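Local coordinates for protein muramoyltetrapeptide carboxypeptidase (Oxalobacter formigenes OXCC13, PDB 6UUK) that probably acts as a serine-type LD-carboxypeptidase that trims muramoyl tetrapeptides, at residues L243-I248 with L274-F279; V202-K207 with P307-L312; T217-N222 with P236-G241; M225-A230 with L259-E264. One frame throughout, in Å; residues are numbered along the deposited sequence.

Interaction 1: residues L243-I248 with L274-F279; sequences LFVEDI and LVLGHF
V245 and F279 meet between two neighbouring parallel strands of the C-terminal domain's mixed sheet, the first and last strands of a beta-alpha-beta unit whose crossover passes through helix 252-264. The CG2 methyl of V245 comes in the plane of the phenyl ring, at its edge, and lies 3.8 Å from CZ of F279. Over one face of the same ring sits the backbone of E246, whose CA stands 4.0 Å from the ring centroid in a CH-pi contact displaced toward the rim. CG of F279 lies beside its own backbone N (chi1 -70°), and the ring it carries lies against V245 and E246. Further along, CB of D247 rests against CE1 of the ring. At the other end of the ladder, F244 and V275 touch through their CB atoms, on the face away from V245 and L274.

The backbone ladder holds these side chains in register. V275 N donates to L243 O over 2.7 Å, V245 N to V275 O, and G277 N to V245 O. The ladder then weakens: D247 N to H278 O is a weak bond of 3.4 Å. A side chain on G277 would collide with V245 O, so glycine suits this point where the strands stay close.

E246, predicted to belong to the charge relay, is carried by this pairing; OE2 makes a weak hydrogen bond to H316 ND1 and OE1 another to N222. D247 OD2 is bonded to T224 at the start of helix 223-228, while its other oxygen, OD1, accepts I248 N over 2.9 Å, 22° out of the carboxylate plane.

Interaction 2: residues V202-K207 with P307-L312; sequences VKWVSK and PVVTGL
W204 and S206 meet T310, G311 and L312 where the end of strand 200-205 and the turn after strand 308-310 run in roughly opposed directions, 140° apart, with no ladder of backbone bonds between them. The two strands are the outermost members of the seven-stranded mixed sheet within the chain, so side chains link the two border strands, which suggests that the sheet curls.

The indole of W204 does most of the work. Its NE1 donates to T310 O over 3.0 Å in a moderately bent bond; the oxygen lies near the ring edge but 20° out of the indole plane. The chain then passes over one face of the indole. G311 O hangs above the five-membered ring, offset toward the rim, and CA of L312 is centred over the six-membered ring, 3.9 Å from its centroid, in a CH-pi contact. CD1 of L312 reaches CZ3 of W204 at 3.6 Å. G311 is well suited to this turn: a side chain would strike both CB of S206 and NE1 of W204, and its positive phi also disfavours other residues.

Beside the indole a second polar link forms between hydroxyls. S206 holds OG anti to its backbone N (chi1 179°), which brings it to T310. N209 ND2 also bonds to T310 OG1, and weakly to S206 OG, tying both hydroxyls to the loop that follows. I338 of the adjoining strand packs on W204, S206 and V309. S206 OG and T310 OG1 share a hydrogen bond of 2.8 Å, in which either could be the donor.

Interaction 3: residues T217-N222 with P236-G241; sequences TLWGGN and PDISGG
W219 and I238 make an apolar strand-to-loop contact on an interior strand of the mixed sheet of the C-terminal domain. Strand 213-222 supplies the indole, and the loop that leads from helix 223-228 into strand 242-248 folds back over it. This is structural packing away from the annotated catalytic residues, and no direct hydrogen bond joins the two segments.

I238 lies over one face of the indole. Its CG1 stands almost straight above the five-membered ring, 3.7 Å from the centroid and 3° off the normal, in a CH-pi contact. CG2 reaches the pyrrole nitrogen side, 3.4 Å from NE1 of W219, and also touches CB of T217 at 4.0 Å. CG of W219 lies between its backbone N and carbonyl carbon (chi1 68°), starting the indole toward the loop. P236 adds a looser contact at the six-membered ring, where its CD is 4.4 Å from CZ3 of W219.

The indole is fixed in rotation by more than packing: NE1 bonds to Q271 OE1, while Q271 NE2 bonds to the carbonyl of I238, so one amide serves both segments. M159 and L162 of helix 155-163 also pack on the ring. An alanine in place of W219 would probably leave I238 without its flat support and Q271 OE1 without this indole donor, opening a gap beneath the loop.

Where the loop turns into strand 242-248, CA of G241 lies 3.3 Å from T217 O, a spacing that a side chain would spoil. One water joins the segments, accepting from T217 N at 3.1 Å and donating to S239 O at 3.1 Å.

Interaction 4: residues M225-A230 with L259-E264; sequences MLAHMA and LLQLDE
A227 of helix 223-228 and A230, in the loop that follows, face Q261 of helix 252-264, while L226 faces L262, in packing that covers the sheet of the C-terminal domain and forms part of the subunit interface. The closest CA atoms, those of A227 and L262, are 6.3 Å apart, a spacing to which the small side chain of A227 is suited.

The apolar part is a leucine laid against a helix backbone. CD2 of L262 sits 3.8 Å from L226 O and 4.0 Å from CA of A227, and CD1 reaches CB of L226.

The polar part is a glutamine among alanines. Q261 is fully extended, with CG anti to the backbone N (chi1 -179°). Its amide spans the two methyls: OE1 lies 3.3 Å from CB of A227 and NE2 3.4 Å from CB of A230. Within the chain this is van der Waals contact, because A227 O makes no hydrogen bond to this amide.

NE2 instead donates to A230 O of the second subunit, and weakly to A227 O there, with the reciprocal bonds returned. An alanine at Q261 would probably leave A230 O of the second subunit without this donor and open a gap beside A227 and A230. The chemistry thus implies that one buried amide serves intrachain packing and dimer contact together.

How the interactions relate
Interactions 1, 2 and 3 share one mixed sheet, in which interaction 1 lies between strand 213-222 of interaction 3 and border strand 308-310 of interaction 2. Strand 274-279 probably hydrogen-bonds to the latter, with L274 O 2.7 Å from V309 N; strand 243-248 probably does so to the former, with F244 O 3.0 Å from G221 N. Interaction 4 covers this sheet: L226 CD1 is 3.7 Å from V245 CG1 and also packs on G220. Interactions 2 and 4 do not touch, their centres being about 22 Å apart. Interaction 1 holds E246 of the predicted charge relay, and N222, ending interaction 3's strand, makes a weak hydrogen bond to it; the E246 side chain lies about 3 Å from that of H316 and about 6 Å from that of S152, the predicted nucleophile.

Interaction 1: residues L243-I248 with L274-F279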
loop_
_atom_site.group_PDB
_atom_site.type_symbol
_atom_site.label_atom_id
_atom_site.label_comp_id
_atom_site.label_asym_id
_atom_site.label_seq_id
_atom_site.Cartn_x
_atom_site.Cartn_y
_atom_site.Cartn_z
ATOM N N LEU B 243 5.104 -18.264 -1.930
ATOM C CA LEU B 243 5.160 -16.876 -1.490
ATOM C C LEU B 243 4.816 -16.784 -0.009
ATOM O O LEU B 243 3.836 -17.383 0.445
ATOM C CB LEU B 243 4.198 -16.015 -2.311
ATOM C CG LEU B 243 4.147 -14.518 -1.998
ATOM C CD1 LEU B 243 5.464 -13.849 -2.345
ATOM C CD2 LEU B 243 2.998 -13.857 -2.739
ATOM N N PHE B 244 5.624 -16.034 0.739
ATOM C CA PHE B 244 5.391 -15.795 2.155
ATOM C C PHE B 244 5.329 -14.298 2.424
ATOM O O PHE B 244 6.039 -13.507 1.794
ATOM C CB PHE B 244 6.481 -16.445 3.026
ATOM C CG PHE B 244 7.841 -15.821 2.875
ATOM C CD1 PHE B 244 8.696 -16.229 1.864
ATOM C CD2 PHE B 244 8.271 -14.840 3.753
ATOM C CE1 PHE B 244 9.950 -15.660 1.726
ATOM C CE2 PHE B 244 9.522 -14.268 3.620
ATOM C CZ PHE B 244 10.363 -14.679 2.605
ATOM N N VAL B 245 4.465 -13.910 3.367
ATOM C CA VAL B 245 4.246 -12.510 3.704
ATOM C C VAL B 245 4.155 -12.357 5.217
ATOM O O VAL B 245 3.884 -13.311 5.950
ATOM C CB VAL B 245 2.973 -11.936 3.041
ATOM C CG1 VAL B 245 3.138 -11.865 1.532
ATOM C CG2 VAL B 245 1.759 -12.775 3.410
ATOM N N GLU B 246 4.384 -11.127 5.677
ATOM C CA GLU B 246 4.253 -10.772 7.083
ATOM C C GLU B 246 4.128 -9.258 7.184
ATOM O O GLU B 246 4.470 -8.529 6.249
ATOM C CB GLU B 246 5.437 -11.285 7.913
ATOM C CG GLU B 246 6.815 -10.869 7.405
ATOM C CD GLU B 246 7.193 -9.454 7.802
ATOM O OE1 GLU B 246 7.885 -8.778 7.012
ATOM O OE2 GLU B 246 6.796 -9.016 8.902
ATOM N N ASP B 247 3.641 -8.794 8.333
ATOM C CA ASP B 247 3.442 -7.366 8.552
ATOM C C ASP B 247 3.164 -7.130 10.031
ATOM O O ASP B 247 2.947 -8.068 10.802
ATOM C CB ASP B 247 2.299 -6.821 7.692
ATOM C CG ASP B 247 2.606 -5.457 7.109
ATOM O OD1 ASP B 247 3.405 -4.715 7.718
ATOM O OD2 ASP B 247 2.050 -5.128 6.040
ATOM N N ILE B 248 3.174 -5.849 10.416
ATOM C CA ILE B 248 2.834 -5.418 11.767
ATOM C C ILE B 248 2.056 -4.112 11.684
ATOM O O ILE B 248 2.072 -3.415 10.668
ATOM C CB ILE B 248 4.074 -5.231 12.670
ATOM C CG1 ILE B 248 5.149 -4.422 11.939
ATOM C CG2 ILE B 248 4.600 -6.575 13.146
ATOM C CD1 ILE B 248 6.271 -3.949 12.835
ATOM N N LEU B 274 0.433 -20.030 -0.690
ATOM C CA LEU B 274 0.631 -18.784 0.041
ATOM C C LEU B 274 0.880 -19.114 1.505
ATOM O O LEU B 274 0.070 -19.802 2.135
ATOM C CB LEU B 274 -0.579 -17.862 -0.106
ATOM C CG LEU B 274 -0.542 -16.564 0.702
ATOM C CD1 LEU B 274 0.610 -15.677 0.251
ATOM C CD2 LEU B 274 -1.866 -15.823 0.602
ATOM N N VAL B 275 1.996 -18.627 2.041
ATOM C CA VAL B 275 2.383 -18.871 3.426
ATOM C C VAL B 275 2.256 -17.564 4.195
ATOM O O VAL B 275 2.776 -16.528 3.764
ATOM C CB VAL B 275 3.811 -19.435 3.522
ATOM C CG1 VAL B 275 4.141 -19.794 4.960
ATOM C CG2 VAL B 275 3.957 -20.651 2.623
ATOM N N LEU B 276 1.565 -17.612 5.330
ATOM C CA LEU B 276 1.328 -16.436 6.156
ATOM C C LEU B 276 2.264 -16.463 7.357
ATOM O O LEU B 276 2.235 -17.409 8.152
ATOM C CB LEU B 276 -0.130 -16.374 6.613
ATOM C CG LEU B 276 -1.078 -15.498 5.791
ATOM C CD1 LEU B 276 -1.045 -15.882 4.321
ATOM C CD2 LEU B 276 -2.495 -15.589 6.335
ATOM N N GLY B 277 3.090 -15.427 7.485
ATOM C CA GLY B 277 3.977 -15.281 8.621
ATOM C C GLY B 277 3.281 -14.646 9.804
ATOM O O GLY B 277 2.065 -14.776 9.987
ATOM N N HIS B 278 4.060 -13.943 10.622
ATOM C CA HIS B 278 3.517 -13.285 11.801
ATOM C C HIS B 278 2.849 -11.970 11.418
ATOM O O HIS B 278 3.455 -11.120 10.758
ATOM C CB HIS B 278 4.616 -13.032 12.833
ATOM C CG HIS B 278 4.986 -14.242 13.633
ATOM N ND1 HIS B 278 4.090 -14.896 14.450
ATOM C CD2 HIS B 278 6.159 -14.910 13.748
ATOM C CE1 HIS B 278 4.693 -15.919 15.030
ATOM N NE2 HIS B 278 5.948 -15.949 14.622
ATOM N N PHE B 279 1.594 -11.812 11.831
ATOM C CA PHE B 279 0.854 -10.558 11.723
ATOM C C PHE B 279 0.447 -10.191 13.148
ATOM O O PHE B 279 -0.608 -10.610 13.632
ATOM C CB PHE B 279 -0.357 -10.690 10.797
ATOM C CG PHE B 279 0.002 -10.860 9.347
ATOM C CD1 PHE B 279 0.067 -9.765 8.503
ATOM C CD2 PHE B 279 0.273 -12.116 8.829
ATOM C CE1 PHE B 279 0.394 -9.917 7.169
ATOM C CE2 PHE B 279 0.602 -12.275 7.496
ATOM C CZ PHE B 279 0.663 -11.173 6.664
#

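Interaction 2: residues V202-K207 with P307-L312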
loop_
_atom_site.group_PDB
_atom_site.type_symbol
_atom_site.label_atom_id
_atom_site.label_comp_id
_atom_site.label_asym_id
_atom_site.label_seq_id
_atom_site.Cartn_x
_atom_site.Cartn_y
_atom_site.Cartn_z
ATOM N N VAL B 202 12.190 -25.724 8.533
ATOM C CA VAL B 202 11.390 -24.995 9.510
ATOM C C VAL B 202 10.121 -25.794 9.771
ATOM O O VAL B 202 9.365 -26.093 8.836
ATOM C CB VAL B 202 11.054 -23.574 9.030
ATOM C CG1 VAL B 202 10.306 -22.812 10.113
ATOM C CG2 VAL B 202 12.322 -22.836 8.629
ATOM N N LYS B 203 9.888 -26.139 11.035
ATOM C CA LYS B 203 8.714 -26.893 11.452
ATOM C C LYS B 203 7.958 -26.094 12.502
ATOM O O LYS B 203 8.567 -25.554 13.432
ATOM C CB LYS B 203 9.107 -28.261 12.013
ATOM C CG LYS B 203 9.983 -29.091 11.090
ATOM C CD LYS B 203 10.449 -30.363 11.780
ATOM C CE LYS B 203 11.210 -30.045 13.058
ATOM N NZ LYS B 203 11.656 -31.277 13.764
ATOM N N TRP B 204 6.638 -26.020 12.355
ATOM C CA TRP B 204 5.808 -25.303 13.309
ATOM C C TRP B 204 4.452 -25.988 13.404
ATOM O O TRP B 204 4.119 -26.871 12.610
ATOM C CB TRP B 204 5.651 -23.828 12.923
ATOM C CG TRP B 204 4.906 -23.601 11.641
ATOM C CD1 TRP B 204 3.552 -23.534 11.480
ATOM C CD2 TRP B 204 5.474 -23.394 10.342
ATOM N NE1 TRP B 204 3.243 -23.304 10.162
ATOM C CE2 TRP B 204 4.405 -23.213 9.443
ATOM C CE3 TRP B 204 6.782 -23.347 9.851
ATOM C CZ2 TRP B 204 4.603 -22.988 8.082
ATOM C CZ3 TRP B 204 6.978 -23.124 8.500
ATOM C CH2 TRP B 204 5.894 -22.948 7.631
ATOM N N VAL B 205 3.667 -25.564 14.391
ATOM C CA VAL B 205 2.341 -26.112 14.648
ATOM C C VAL B 205 1.315 -25.031 14.344
ATOM O O VAL B 205 1.370 -23.934 14.914
ATOM C CB VAL B 205 2.205 -26.613 16.094
ATOM N N SER B 206 0.382 -25.338 13.447
ATOM C CA SER B 206 -0.688 -24.415 13.094
ATOM C C SER B 206 -1.902 -25.223 12.667
ATOM O O SER B 206 -1.790 -26.109 11.814
ATOM C CB SER B 206 -0.254 -23.461 11.976
ATOM O OG SER B 206 -1.302 -22.575 11.626
ATOM N N LYS B 207 -3.051 -24.914 13.255
ATOM C CA LYS B 207 -4.264 -25.689 13.048
ATOM C C LYS B 207 -5.051 -25.170 11.846
ATOM O O LYS B 207 -4.805 -24.078 11.329
ATOM C CB LYS B 207 -5.131 -25.653 14.306
ATOM C CG LYS B 207 -4.405 -26.079 15.572
ATOM C CD LYS B 207 -5.212 -25.733 16.814
ATOM C CE LYS B 207 -6.570 -26.412 16.802
ATOM N NZ LYS B 207 -6.449 -27.895 16.798
ATOM N N PRO B 307 -3.606 -22.851 -2.201
ATOM C CA PRO B 307 -3.753 -23.105 -0.763
ATOM C C PRO B 307 -3.002 -22.074 0.064
ATOM O O PRO B 307 -1.906 -21.638 -0.296
ATOM C CB PRO B 307 -3.157 -24.505 -0.590
ATOM C CG PRO B 307 -2.193 -24.641 -1.720
ATOM C CD PRO B 307 -2.812 -23.897 -2.869
ATOM N N VAL B 308 -3.608 -21.687 1.182
ATOM C CA VAL B 308 -3.035 -20.708 2.101
ATOM C C VAL B 308 -2.650 -21.434 3.383
ATOM O O VAL B 308 -3.507 -22.026 4.052
ATOM C CB VAL B 308 -4.012 -19.559 2.387
ATOM C CG1 VAL B 308 -3.385 -18.559 3.346
ATOM C CG2 VAL B 308 -4.420 -18.877 1.090
ATOM N N VAL B 309 -1.366 -21.387 3.725
ATOM C CA VAL B 309 -0.825 -22.055 4.902
ATOM C C VAL B 309 -0.381 -20.992 5.896
ATOM O O VAL B 309 0.317 -20.040 5.525
ATOM C CB VAL B 309 0.340 -22.989 4.532
ATOM C CG1 VAL B 309 0.945 -23.610 5.780
ATOM C CG2 VAL B 309 -0.131 -24.066 3.569
ATOM N N THR B 310 -0.785 -21.150 7.152
ATOM C CA THR B 310 -0.466 -20.201 8.208
ATOM C C THR B 310 0.476 -20.836 9.224
ATOM O O THR B 310 0.731 -22.043 9.208
ATOM C CB THR B 310 -1.740 -19.711 8.907
ATOM O OG1 THR B 310 -2.309 -20.782 9.671
ATOM C CG2 THR B 310 -2.755 -19.233 7.883
ATOM N N GLY B 311 0.999 -19.995 10.115
ATOM C CA GLY B 311 1.852 -20.445 11.193
ATOM C C GLY B 311 3.336 -20.233 10.986
ATOM O O GLY B 311 4.122 -20.611 11.863
ATOM N N LEU B 312 3.744 -19.648 9.865
ATOM C CA LEU B 312 5.156 -19.411 9.596
ATOM C C LEU B 312 5.754 -18.522 10.681
ATOM O O LEU B 312 5.281 -17.391 10.875
ATOM C CB LEU B 312 5.334 -18.762 8.226
ATOM C CG LEU B 312 6.764 -18.424 7.796
ATOM C CD1 LEU B 312 7.586 -19.688 7.585
ATOM C CD2 LEU B 312 6.760 -17.571 6.538
#

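Interaction 3: residues T217-N222 with P236-G241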
loop_
_atom_site.group_PDB
_atom_site.type_symbol
_atom_site.label_atom_id
_atom_site.label_comp_id
_atom_site.label_asym_id
_atom_site.label_seq_id
_atom_site.Cartn_x
_atom_site.Cartn_y
_atom_site.Cartn_z
ATOM N N THR B 217 10.015 -22.010 -5.879
ATOM C CA THR B 217 10.950 -20.963 -5.485
ATOM C C THR B 217 10.355 -20.147 -4.344
ATOM O O THR B 217 9.267 -19.578 -4.481
ATOM C CB THR B 217 11.278 -20.063 -6.675
ATOM O OG1 THR B 217 11.820 -20.854 -7.741
ATOM C CG2 THR B 217 12.292 -19.002 -6.276
ATOM N N LEU B 218 11.068 -20.089 -3.221
ATOM C CA LEU B 218 10.608 -19.331 -2.066
ATOM C C LEU B 218 10.954 -17.857 -2.236
ATOM O O LEU B 218 12.092 -17.513 -2.569
ATOM C CB LEU B 218 11.239 -19.877 -0.786
ATOM C CG LEU B 218 10.750 -19.262 0.526
ATOM C CD1 LEU B 218 9.289 -19.610 0.770
ATOM C CD2 LEU B 218 11.614 -19.719 1.689
ATOM N N TRP B 219 9.972 -16.991 -2.001
ATOM C CA TRP B 219 10.177 -15.556 -2.133
ATOM C C TRP B 219 9.063 -14.827 -1.399
ATOM O O TRP B 219 8.021 -15.407 -1.082
ATOM C CB TRP B 219 10.226 -15.129 -3.603
ATOM C CG TRP B 219 8.919 -15.265 -4.321
ATOM C CD1 TRP B 219 8.299 -16.425 -4.684
ATOM C CD2 TRP B 219 8.079 -14.199 -4.780
ATOM N NE1 TRP B 219 7.118 -16.147 -5.332
ATOM C CE2 TRP B 219 6.962 -14.788 -5.404
ATOM C CE3 TRP B 219 8.161 -12.805 -4.719
ATOM C CZ2 TRP B 219 5.935 -14.032 -5.965
ATOM C CZ3 TRP B 219 7.141 -12.055 -5.276
ATOM C CH2 TRP B 219 6.043 -12.670 -5.890
ATOM N N GLY B 220 9.300 -13.543 -1.130
ATOM C CA GLY B 220 8.351 -12.694 -0.450
ATOM C C GLY B 220 9.031 -11.906 0.647
ATOM O O GLY B 220 10.245 -11.676 0.615
ATOM N N GLY B 221 8.235 -11.487 1.628
ATOM C CA GLY B 221 8.751 -10.718 2.743
ATOM C C GLY B 221 7.689 -9.890 3.437
ATOM O O GLY B 221 6.709 -10.432 3.956
ATOM N N ASN B 222 7.873 -8.573 3.453
ATOM C CA ASN B 222 6.915 -7.680 4.088
ATOM C C ASN B 222 5.735 -7.435 3.155
ATOM O O ASN B 222 5.920 -7.155 1.968
ATOM C CB ASN B 222 7.586 -6.360 4.462
ATOM C CG ASN B 222 6.659 -5.425 5.210
ATOM O OD1 ASN B 222 6.014 -4.565 4.613
ATOM N ND2 ASN B 222 6.587 -5.589 6.526
ATOM N N PRO B 236 9.512 -9.270 -8.886
ATOM C CA PRO B 236 10.003 -10.491 -9.529
ATOM C C PRO B 236 8.872 -11.244 -10.209
ATOM O O PRO B 236 7.712 -11.178 -9.799
ATOM C CB PRO B 236 10.595 -11.296 -8.366
ATOM C CG PRO B 236 10.852 -10.289 -7.293
ATOM C CD PRO B 236 9.772 -9.263 -7.437
ATOM N N ASP B 237 9.230 -11.966 -11.267
ATOM C CA ASP B 237 8.268 -12.722 -12.063
ATOM C C ASP B 237 8.440 -14.214 -11.786
ATOM O O ASP B 237 8.827 -15.010 -12.648
ATOM C CB ASP B 237 8.442 -12.400 -13.541
ATOM C CG ASP B 237 7.300 -12.918 -14.391
ATOM O OD1 ASP B 237 6.353 -13.537 -13.851
ATOM O OD2 ASP B 237 7.350 -12.693 -15.614
ATOM N N ILE B 238 8.143 -14.574 -10.540
ATOM C CA ILE B 238 8.238 -15.951 -10.072
ATOM C C ILE B 238 6.981 -16.697 -10.501
ATOM O O ILE B 238 5.862 -16.294 -10.167
ATOM C CB ILE B 238 8.420 -15.996 -8.547
ATOM C CG1 ILE B 238 9.621 -15.145 -8.135
ATOM C CG2 ILE B 238 8.605 -17.425 -8.051
ATOM C CD1 ILE B 238 10.921 -15.604 -8.748
ATOM N N SER B 239 7.164 -17.784 -11.241
ATOM C CA SER B 239 6.068 -18.603 -11.736
ATOM C C SER B 239 6.095 -19.927 -10.990
ATOM O O SER B 239 7.083 -20.664 -11.066
ATOM C CB SER B 239 6.187 -18.825 -13.244
ATOM O OG SER B 239 5.196 -19.727 -13.706
ATOM N N GLY B 240 5.026 -20.212 -10.253
ATOM C CA GLY B 240 4.935 -21.466 -9.526
ATOM C C GLY B 240 5.815 -21.546 -8.296
ATOM O O GLY B 240 6.382 -22.609 -8.014
ATOM N N GLY B 241 5.944 -20.445 -7.556
ATOM C CA GLY B 241 6.746 -20.415 -6.355
ATOM C C GLY B 241 5.901 -20.460 -5.089
ATOM O O GLY B 241 4.675 -20.534 -5.115
HETATM O O HOH W 1 9.096 -21.540 -8.822
#

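Interaction 4: residues M225-A230 with L259-E264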
loop_
_atom_site.group_PDB
_atom_site.type_symbol
_atom_site.label_atom_id
_atom_site.label_comp_id
_atom_site.label_asym_id
_atom_site.label_seq_id
_atom_site.Cartn_x
_atom_site.Cartn_y
_atom_site.Cartn_z
HETATM N N MSE B 225 5.571 -3.872 1.610
HETATM C CA MSE B 225 6.591 -3.630 0.598
HETATM C C MSE B 225 6.317 -4.431 -0.671
HETATM O O MSE B 225 6.701 -4.023 -1.765
HETATM C CB MSE B 225 7.978 -3.967 1.149
HETATM C CG MSE B 225 8.256 -3.348 2.507
HETATM SE SE MSE B 225 7.944 -1.423 2.532
HETATM C CE MSE B 225 7.911 -1.150 4.463
ATOM N N LEU B 226 5.648 -5.577 -0.519
ATOM C CA LEU B 226 5.290 -6.382 -1.682
ATOM C C LEU B 226 4.125 -5.763 -2.446
ATOM O O LEU B 226 4.152 -5.691 -3.679
ATOM C CB LEU B 226 4.957 -7.811 -1.253
ATOM C CG LEU B 226 6.152 -8.685 -0.868
ATOM C CD1 LEU B 226 5.692 -10.065 -0.428
ATOM C CD2 LEU B 226 7.131 -8.787 -2.027
ATOM N N ALA B 227 3.088 -5.316 -1.729
ATOM C CA ALA B 227 2.003 -4.592 -2.384
ATOM C C ALA B 227 2.498 -3.280 -2.976
ATOM O O ALA B 227 1.951 -2.804 -3.978
ATOM C CB ALA B 227 0.867 -4.340 -1.394
ATOM N N HIS B 228 3.528 -2.685 -2.371
ATOM C CA HIS B 228 4.183 -1.520 -2.952
ATOM C C HIS B 228 4.884 -1.851 -4.265
ATOM O O HIS B 228 5.074 -0.957 -5.098
ATOM C CB HIS B 228 5.181 -0.936 -1.948
ATOM C CG HIS B 228 6.047 0.148 -2.507
ATOM N ND1 HIS B 228 5.534 1.308 -3.047
ATOM C CD2 HIS B 228 7.393 0.250 -2.606
ATOM C CE1 HIS B 228 6.527 2.076 -3.457
ATOM N NE2 HIS B 228 7.665 1.459 -3.201
HETATM N N MSE B 229 5.258 -3.110 -4.470
HETATM C CA MSE B 229 5.945 -3.528 -5.688
HETATM C C MSE B 229 4.981 -3.830 -6.831
HETATM O O MSE B 229 5.407 -4.083 -7.956
HETATM C CB MSE B 229 6.809 -4.759 -5.412
HETATM C CG MSE B 229 8.092 -4.470 -4.664
HETATM SE SE MSE B 229 9.220 -3.213 -5.629
HETATM C CE MSE B 229 10.947 -3.816 -4.970
ATOM N N ALA B 230 3.685 -3.812 -6.534
ATOM C CA ALA B 230 2.676 -4.131 -7.539
ATOM C C ALA B 230 2.676 -3.074 -8.637
ATOM O O ALA B 230 2.512 -1.880 -8.363
ATOM C CB ALA B 230 1.299 -4.233 -6.889
ATOM N N LEU B 259 -3.436 -8.030 0.124
ATOM C CA LEU B 259 -3.487 -9.349 -0.498
ATOM C C LEU B 259 -4.377 -9.347 -1.734
ATOM O O LEU B 259 -4.139 -10.121 -2.668
ATOM C CB LEU B 259 -3.974 -10.392 0.508
ATOM C CG LEU B 259 -2.980 -10.804 1.597
ATOM C CD1 LEU B 259 -3.630 -11.763 2.580
ATOM C CD2 LEU B 259 -1.734 -11.421 0.983
ATOM N N LEU B 260 -5.402 -8.492 -1.760
ATOM C CA LEU B 260 -6.231 -8.375 -2.954
ATOM C C LEU B 260 -5.486 -7.682 -4.086
ATOM O O LEU B 260 -5.723 -7.991 -5.260
ATOM C CB LEU B 260 -7.525 -7.627 -2.633
ATOM C CG LEU B 260 -8.614 -8.436 -1.925
ATOM C CD1 LEU B 260 -9.853 -7.585 -1.697
ATOM C CD2 LEU B 260 -8.957 -9.684 -2.724
ATOM N N GLN B 261 -4.590 -6.746 -3.762
ATOM C CA GLN B 261 -3.778 -6.119 -4.799
ATOM C C GLN B 261 -2.849 -7.136 -5.448
ATOM O O GLN B 261 -2.682 -7.144 -6.673
ATOM C CB GLN B 261 -2.978 -4.955 -4.218
ATOM C CG GLN B 261 -2.117 -4.232 -5.243
ATOM C CD GLN B 261 -1.417 -3.018 -4.669
ATOM O OE1 GLN B 261 -1.299 -2.873 -3.453
ATOM N NE2 GLN B 261 -0.953 -2.134 -5.543
ATOM N N LEU B 262 -2.238 -8.005 -4.641
ATOM C CA LEU B 262 -1.426 -9.083 -5.192
ATOM C C LEU B 262 -2.263 -10.113 -5.937
ATOM O O LEU B 262 -1.728 -10.825 -6.791
ATOM C CB LEU B 262 -0.630 -9.768 -4.081
ATOM C CG LEU B 262 0.255 -8.853 -3.234
ATOM C CD1 LEU B 262 1.004 -9.649 -2.176
ATOM C CD2 LEU B 262 1.223 -8.073 -4.112
ATOM N N ASP B 263 -3.559 -10.211 -5.633
ATOM C CA ASP B 263 -4.415 -11.140 -6.358
ATOM C C ASP B 263 -4.957 -10.517 -7.642
ATOM O O ASP B 263 -4.976 -11.172 -8.690
ATOM C CB ASP B 263 -5.556 -11.612 -5.459
ATOM C CG ASP B 263 -6.512 -12.545 -6.173
ATOM O OD1 ASP B 263 -6.102 -13.674 -6.526
ATOM O OD2 ASP B 263 -7.679 -12.150 -6.381
ATOM N N GLU B 264 -5.390 -9.256 -7.581
ATOM C CA GLU B 264 -5.883 -8.583 -8.779
ATOM C C GLU B 264 -4.768 -8.344 -9.790
ATOM O O GLU B 264 -5.007 -8.404 -11.003
ATOM C CB GLU B 264 -6.556 -7.261 -8.405
ATOM C CG GLU B 264 -7.848 -7.431 -7.620
ATOM C CD GLU B 264 -8.951 -8.066 -8.443
ATOM O OE1 GLU B 264 -8.922 -7.932 -9.685
ATOM O OE2 GLU B 264 -9.847 -8.703 -7.850
#